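Local atomic coordinates of mandelate racemase/muconate lactonizing protein (Alicyclobacillus acidocaldarius LAA1, PDB entry 3QLD), a protein that belongs to the mandelate racemase/muconate lactonizing family of the enolase superfamily, pairing an N-terminal capping domain with a TIM-barrel-like domain. Residues 67-79 against 93-107. Numbering follows the deposited sequence.
Sequences MLVHHLVPRFARW and TVCEALRDVRGNRMS. With SO4 (sulfate ion), chain D; SO4 (sulfate ion), chain C; SO4 (sulfate ion), chain E.
Helix segment 67-79 meets 93-107, a winding connection that leads into helix 105-123, and the backbones come nearest at two places: Trp79 and Ala97 CA atoms lie 5.5 Å apart, those of Leu68 and Ser107 6.4 Å. Near Ala97, the Trp79 indole, its CG anti to the backbone N (chi1 177°), reaches across so that Ala97 CB and Val94 CA lie over one face. Val94 CA makes a CH-pi contact 4.0 Å from the six-membered ring centroid. In the ring plane, Trp79 NE1 donates to Glu96 OE1 at 3.3 Å, meeting that oxygen from above the carboxylate plane. Val94 CG2 also touches Phe76 CE2. Midway, Arg75 grips Asp100 side-on: NE bonds OD1 at 3.1 Å on its syn side, and NH2 reaches OD2 at 3.2 Å from above the carboxylate plane, the guanidinium and carboxylate planes 36° apart. Arg75 NH1 turns back to His71 O, which helps fix the guanidinium, and Val101 CG2 lies over one face, toward its rim. One turn back along the helix, Leu72 CD2 packs on Val101 CG2 and Leu98 CD2, while its CD1 presses on Ser107 CB at a tight 3.5 Å. Met67, a selenomethionine bent at chi2 and chi3, lays CG and CE against Asn104 OD1. Asn104 ND2 donates to Glu58 O of the second subunit, whose Glu53 forms a salt bridge with Arg75 NH2. Asp100 and that Glu53 probably offset the buried Arg75 charge together, so this contact within the N-terminal domain also belongs to the subunit interface.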
loop_
_atom_site.group_PDB
_atom_site.type_symbol
_atom_site.label_atom_id
_atom_site.label_comp_id
_atom_site.label_asym_id
_atom_site.label_seq_id
_atom_site.Cartn_x
_atom_site.Cartn_y
_atom_site.Cartn_z
HETATM N N MSE A 67 -1.348 -10.560 -8.380
HETATM C CA MSE A 67 -2.472 -10.285 -7.505
HETATM C C MSE A 67 -3.753 -10.763 -8.247
HETATM O O MSE A 67 -4.599 -11.448 -7.651
HETATM C CB MSE A 67 -2.445 -8.765 -7.169
HETATM C CG MSE A 67 -3.554 -8.202 -6.236
HETATM SE SE MSE A 67 -3.856 -9.102 -4.541
HETATM C CE MSE A 67 -2.037 -9.214 -4.077
ATOM N N LEU A 68 -3.878 -10.407 -9.512
ATOM C CA LEU A 68 -5.139 -10.793 -10.261
ATOM C C LEU A 68 -5.260 -12.312 -10.441
ATOM O O LEU A 68 -6.226 -12.924 -10.036
ATOM C CB LEU A 68 -5.198 -10.070 -11.608
ATOM C CG LEU A 68 -5.525 -8.591 -11.432
ATOM C CD1 LEU A 68 -5.123 -7.810 -12.681
ATOM C CD2 LEU A 68 -7.044 -8.343 -11.048
ATOM N N VAL A 69 -4.219 -12.912 -10.988
ATOM C CA VAL A 69 -4.196 -14.353 -11.238
ATOM C C VAL A 69 -4.355 -15.192 -10.001
ATOM O O VAL A 69 -5.169 -16.139 -10.019
ATOM C CB VAL A 69 -2.884 -14.717 -11.985
ATOM C CG1 VAL A 69 -2.665 -16.282 -12.147
ATOM C CG2 VAL A 69 -2.766 -13.968 -13.334
ATOM N N HIS A 70 -3.567 -14.906 -8.946
ATOM C CA HIS A 70 -3.467 -15.853 -7.856
ATOM C C HIS A 70 -4.341 -15.492 -6.656
ATOM O O HIS A 70 -4.477 -16.324 -5.754
ATOM C CB HIS A 70 -1.978 -16.090 -7.480
ATOM C CG HIS A 70 -1.181 -16.718 -8.585
ATOM N ND1 HIS A 70 -1.341 -18.046 -8.948
ATOM C CD2 HIS A 70 -0.246 -16.211 -9.429
ATOM C CE1 HIS A 70 -0.524 -18.333 -9.940
ATOM N NE2 HIS A 70 0.130 -17.233 -10.279
ATOM N N HIS A 71 -4.945 -14.293 -6.634
ATOM C CA HIS A 71 -5.705 -13.861 -5.486
ATOM C C HIS A 71 -7.097 -13.296 -5.721
ATOM O O HIS A 71 -8.093 -13.777 -5.109
ATOM C CB HIS A 71 -4.893 -12.836 -4.671
ATOM C CG HIS A 71 -3.575 -13.375 -4.250
ATOM N ND1 HIS A 71 -3.421 -14.089 -3.076
ATOM C CD2 HIS A 71 -2.399 -13.495 -4.930
ATOM C CE1 HIS A 71 -2.166 -14.530 -2.997
ATOM N NE2 HIS A 71 -1.534 -14.210 -4.119
ATOM N N LEU A 72 -7.170 -12.291 -6.591
ATOM C CA LEU A 72 -8.433 -11.602 -6.823
ATOM C C LEU A 72 -9.383 -12.396 -7.730
ATOM O O LEU A 72 -10.526 -12.584 -7.351
ATOM C CB LEU A 72 -8.206 -10.173 -7.368
ATOM C CG LEU A 72 -7.305 -9.278 -6.536
ATOM C CD1 LEU A 72 -7.497 -7.832 -7.079
ATOM C CD2 LEU A 72 -7.712 -9.356 -5.084
ATOM N N VAL A 73 -8.889 -12.917 -8.856
ATOM C CA VAL A 73 -9.784 -13.705 -9.754
ATOM C C VAL A 73 -10.342 -14.935 -9.051
ATOM O O VAL A 73 -11.581 -15.187 -9.139
ATOM C CB VAL A 73 -9.164 -13.927 -11.164
ATOM C CG1 VAL A 73 -10.068 -14.850 -12.051
ATOM C CG2 VAL A 73 -9.000 -12.585 -11.805
ATOM N N PRO A 74 -9.517 -15.665 -8.262
ATOM C CA PRO A 74 -10.110 -16.780 -7.511
ATOM C C PRO A 74 -11.182 -16.349 -6.538
ATOM O O PRO A 74 -12.226 -17.021 -6.397
ATOM C CB PRO A 74 -8.907 -17.382 -6.789
ATOM C CG PRO A 74 -7.813 -17.178 -7.808
ATOM C CD PRO A 74 -8.041 -15.708 -8.165
ATOM N N ARG A 75 -10.987 -15.210 -5.908
ATOM C CA ARG A 75 -11.950 -14.714 -4.936
ATOM C C ARG A 75 -13.227 -14.327 -5.619
ATOM O O ARG A 75 -14.320 -14.492 -5.020
ATOM C CB ARG A 75 -11.413 -13.518 -4.153
ATOM C CG ARG A 75 -10.532 -13.933 -2.934
ATOM C CD ARG A 75 -9.968 -12.616 -2.395
ATOM N NE ARG A 75 -9.238 -12.841 -1.168
ATOM C CZ ARG A 75 -8.005 -13.340 -1.084
ATOM N NH1 ARG A 75 -7.352 -13.715 -2.184
ATOM N NH2 ARG A 75 -7.445 -13.494 0.140
ATOM N N PHE A 76 -13.095 -13.756 -6.823
ATOM C CA PHE A 76 -14.236 -13.302 -7.626
ATOM C C PHE A 76 -15.048 -14.514 -8.138
ATOM O O PHE A 76 -16.263 -14.482 -8.081
ATOM C CB PHE A 76 -13.730 -12.386 -8.746
ATOM C CG PHE A 76 -14.764 -11.978 -9.746
ATOM C CD1 PHE A 76 -14.547 -12.226 -11.126
ATOM C CD2 PHE A 76 -15.936 -11.328 -9.352
ATOM C CE1 PHE A 76 -15.447 -11.854 -12.059
ATOM C CE2 PHE A 76 -16.900 -10.985 -10.298
ATOM C CZ PHE A 76 -16.651 -11.215 -11.664
ATOM N N ALA A 77 -14.380 -15.570 -8.602
ATOM C CA ALA A 77 -15.034 -16.840 -8.974
ATOM C C ALA A 77 -15.805 -17.424 -7.810
ATOM O O ALA A 77 -16.922 -17.894 -7.974
ATOM C CB ALA A 77 -13.998 -17.850 -9.433
ATOM N N ARG A 78 -15.217 -17.391 -6.619
ATOM C CA ARG A 78 -15.896 -17.949 -5.452
ATOM C C ARG A 78 -17.202 -17.181 -5.231
ATOM O O ARG A 78 -18.257 -17.803 -5.002
ATOM C CB ARG A 78 -14.986 -17.927 -4.206
ATOM C CG ARG A 78 -15.581 -18.581 -2.918
ATOM C CD ARG A 78 -14.564 -18.521 -1.717
ATOM N NE ARG A 78 -14.533 -17.179 -1.095
ATOM C CZ ARG A 78 -13.423 -16.513 -0.725
ATOM N NH1 ARG A 78 -12.217 -17.044 -0.914
ATOM N NH2 ARG A 78 -13.515 -15.302 -0.174
ATOM N N TRP A 79 -17.150 -15.856 -5.357
ATOM C CA TRP A 79 -18.308 -14.997 -5.126
ATOM C C TRP A 79 -19.401 -15.219 -6.185
ATOM O O TRP A 79 -20.591 -15.155 -5.855
ATOM C CB TRP A 79 -17.868 -13.539 -5.082
ATOM C CG TRP A 79 -18.928 -12.452 -4.927
ATOM C CD1 TRP A 79 -19.452 -11.995 -3.752
ATOM C CD2 TRP A 79 -19.514 -11.627 -5.969
ATOM N NE1 TRP A 79 -20.346 -10.982 -3.985
ATOM C CE2 TRP A 79 -20.391 -10.706 -5.328
ATOM C CE3 TRP A 79 -19.349 -11.546 -7.360
ATOM C CZ2 TRP A 79 -21.154 -9.767 -6.027
ATOM C CZ3 TRP A 79 -20.104 -10.604 -8.076
ATOM C CH2 TRP A 79 -21.002 -9.695 -7.381
ATOM N N THR A 93 -22.141 -4.409 -5.647
ATOM C CA THR A 93 -21.753 -5.179 -4.524
ATOM C C THR A 93 -20.520 -6.046 -4.753
ATOM O O THR A 93 -20.117 -6.802 -3.871
ATOM C CB THR A 93 -22.904 -6.043 -4.067
ATOM O OG1 THR A 93 -23.128 -7.086 -5.007
ATOM C CG2 THR A 93 -24.206 -5.187 -3.935
ATOM N N VAL A 94 -19.945 -5.971 -5.935
ATOM C CA VAL A 94 -18.869 -6.897 -6.292
ATOM C C VAL A 94 -17.652 -6.722 -5.352
ATOM O O VAL A 94 -16.973 -7.714 -5.047
ATOM C CB VAL A 94 -18.551 -6.900 -7.838
ATOM C CG1 VAL A 94 -18.112 -5.577 -8.270
ATOM C CG2 VAL A 94 -17.503 -7.924 -8.163
ATOM N N CYS A 95 -17.395 -5.518 -4.833
ATOM C CA CYS A 95 -16.256 -5.356 -3.908
ATOM C C CYS A 95 -16.343 -6.183 -2.616
ATOM O O CYS A 95 -15.316 -6.410 -1.920
ATOM C CB CYS A 95 -15.921 -3.897 -3.630
ATOM S SG CYS A 95 -15.279 -3.075 -5.102
ATOM N N GLU A 96 -17.531 -6.711 -2.330
ATOM C CA GLU A 96 -17.669 -7.579 -1.199
ATOM C C GLU A 96 -16.966 -8.926 -1.439
ATOM O O GLU A 96 -16.513 -9.575 -0.470
ATOM C CB GLU A 96 -19.148 -7.698 -0.767
ATOM C CG GLU A 96 -19.808 -9.080 -0.884
ATOM C CD GLU A 96 -21.343 -8.969 -1.066
ATOM O OE1 GLU A 96 -21.996 -10.015 -1.341
ATOM O OE2 GLU A 96 -21.882 -7.829 -0.930
ATOM N N ALA A 97 -16.786 -9.332 -2.693
ATOM C CA ALA A 97 -15.991 -10.562 -2.954
ATOM C C ALA A 97 -14.549 -10.370 -2.471
ATOM O O ALA A 97 -13.833 -11.347 -2.212
ATOM C CB ALA A 97 -15.946 -10.869 -4.411
ATOM N N LEU A 98 -14.133 -9.109 -2.423
ATOM C CA LEU A 98 -12.714 -8.767 -2.187
ATOM C C LEU A 98 -12.539 -8.026 -0.866
ATOM O O LEU A 98 -11.464 -7.429 -0.623
ATOM C CB LEU A 98 -12.182 -7.921 -3.334
ATOM C CG LEU A 98 -12.380 -8.516 -4.740
ATOM C CD1 LEU A 98 -11.876 -7.514 -5.841
ATOM C CD2 LEU A 98 -11.703 -9.868 -4.882
ATOM N N ARG A 99 -13.565 -8.070 -0.006
ATOM C CA ARG A 99 -13.548 -7.203 1.183
ATOM C C ARG A 99 -12.375 -7.532 2.131
ATOM O O ARG A 99 -11.970 -6.655 2.869
ATOM C CB ARG A 99 -14.883 -7.255 1.945
ATOM C CG ARG A 99 -15.140 -8.661 2.560
ATOM C CD ARG A 99 -16.621 -8.926 2.760
ATOM N NE ARG A 99 -16.872 -10.093 3.608
ATOM C CZ ARG A 99 -18.044 -10.732 3.678
ATOM N NH1 ARG A 99 -19.077 -10.339 2.928
ATOM N NH2 ARG A 99 -18.186 -11.779 4.485
ATOM N N ASP A 100 -11.838 -8.758 2.108
ATOM C CA ASP A 100 -10.716 -9.135 2.985
ATOM C C ASP A 100 -9.344 -8.778 2.456
ATOM O O ASP A 100 -8.379 -9.048 3.131
ATOM C CB ASP A 100 -10.673 -10.627 3.268
ATOM C CG ASP A 100 -10.354 -11.495 2.024
ATOM O OD1 ASP A 100 -10.806 -11.165 0.892
ATOM O OD2 ASP A 100 -9.701 -12.561 2.166
ATOM N N VAL A 101 -9.252 -8.290 1.231
ATOM C CA VAL A 101 -7.959 -7.812 0.666
ATOM C C VAL A 101 -7.639 -6.388 1.188
ATOM O O VAL A 101 -8.468 -5.439 1.063
ATOM C CB VAL A 101 -8.006 -7.785 -0.863
ATOM C CG1 VAL A 101 -6.745 -7.148 -1.423
ATOM C CG2 VAL A 101 -8.196 -9.237 -1.426
ATOM N N ARG A 102 -6.422 -6.198 1.692
ATOM C CA ARG A 102 -5.949 -4.839 1.954
ATOM C C ARG A 102 -5.300 -4.221 0.756
ATOM O O ARG A 102 -4.621 -4.901 -0.016
ATOM C CB ARG A 102 -5.001 -4.795 3.150
ATOM C CG ARG A 102 -5.372 -5.748 4.264
ATOM C CD ARG A 102 -6.607 -5.369 5.110
ATOM N NE ARG A 102 -6.863 -3.947 5.064
ATOM C CZ ARG A 102 -6.693 -3.105 6.080
ATOM N NH1 ARG A 102 -6.293 -3.547 7.285
ATOM N NH2 ARG A 102 -6.952 -1.813 5.887
ATOM N N GLY A 103 -5.520 -2.921 0.604
ATOM C CA GLY A 103 -4.926 -2.133 -0.470
ATOM C C GLY A 103 -5.209 -2.756 -1.817
ATOM O O GLY A 103 -6.356 -3.268 -2.054
ATOM N N ASN A 104 -4.187 -2.748 -2.667
ATOM C CA ASN A 104 -4.279 -3.352 -4.045
ATOM C C ASN A 104 -5.436 -2.761 -4.819
ATOM O O ASN A 104 -6.165 -3.461 -5.550
ATOM C CB ASN A 104 -4.424 -4.868 -3.936
ATOM C CG ASN A 104 -3.094 -5.515 -3.460
ATOM O OD1 ASN A 104 -2.164 -5.678 -4.276
ATOM N ND2 ASN A 104 -3.010 -5.858 -2.175
ATOM N N ARG A 105 -5.640 -1.456 -4.630
ATOM C CA ARG A 105 -6.867 -0.863 -5.168
ATOM C C ARG A 105 -6.940 -0.819 -6.689
ATOM O O ARG A 105 -8.051 -0.891 -7.229
ATOM C CB ARG A 105 -7.107 0.510 -4.577
ATOM C CG ARG A 105 -7.604 0.353 -3.151
ATOM C CD ARG A 105 -7.901 1.761 -2.551
ATOM N NE ARG A 105 -8.385 1.663 -1.158
ATOM C CZ ARG A 105 -9.652 1.870 -0.773
ATOM N NH1 ARG A 105 -10.601 2.265 -1.646
ATOM N NH2 ARG A 105 -9.966 1.724 0.515
HETATM N N MSE A 106 -5.797 -0.709 -7.381
HETATM C CA MSE A 106 -5.851 -0.718 -8.845
HETATM C C MSE A 106 -6.222 -2.100 -9.416
HETATM O O MSE A 106 -6.926 -2.188 -10.455
HETATM C CB MSE A 106 -4.543 -0.189 -9.457
HETATM C CG MSE A 106 -4.287 1.293 -9.128
HETATM SE SE MSE A 106 -2.439 1.685 -9.563
HETATM C CE MSE A 106 -2.399 3.579 -9.155
ATOM N N SER A 107 -5.760 -3.158 -8.749
ATOM C CA SER A 107 -6.136 -4.556 -9.103
ATOM C C SER A 107 -7.611 -4.815 -8.772
ATOM O O SER A 107 -8.376 -5.343 -9.625
ATOM C CB SER A 107 -5.219 -5.571 -8.380
ATOM O OG SER A 107 -4.027 -5.541 -9.096
HETATM S S SO4 D . -7.211 -0.662 2.648
HETATM O O1 SO4 D . -5.824 -0.392 3.041
HETATM O O2 SO4 D . -7.507 -2.091 2.647
HETATM O O3 SO4 D . -8.109 -0.056 3.622
HETATM O O4 SO4 D . -7.482 -0.098 1.321
HETATM S S SO4 C . -12.514 3.277 1.508
HETATM O O1 SO4 C . -11.985 1.918 1.604
HETATM O O2 SO4 C . -12.280 3.797 0.165
HETATM O O3 SO4 C . -13.963 3.282 1.691
HETATM O O4 SO4 C . -11.864 4.072 2.553
HETATM S S SO4 E . 1.939 -16.324 -13.833
HETATM O O1 SO4 E . 1.018 -15.929 -14.914
HETATM O O2 SO4 E . 2.213 -15.230 -12.897
HETATM O O3 SO4 E . 1.343 -17.433 -13.065
HETATM O O4 SO4 E . 3.201 -16.734 -14.473
#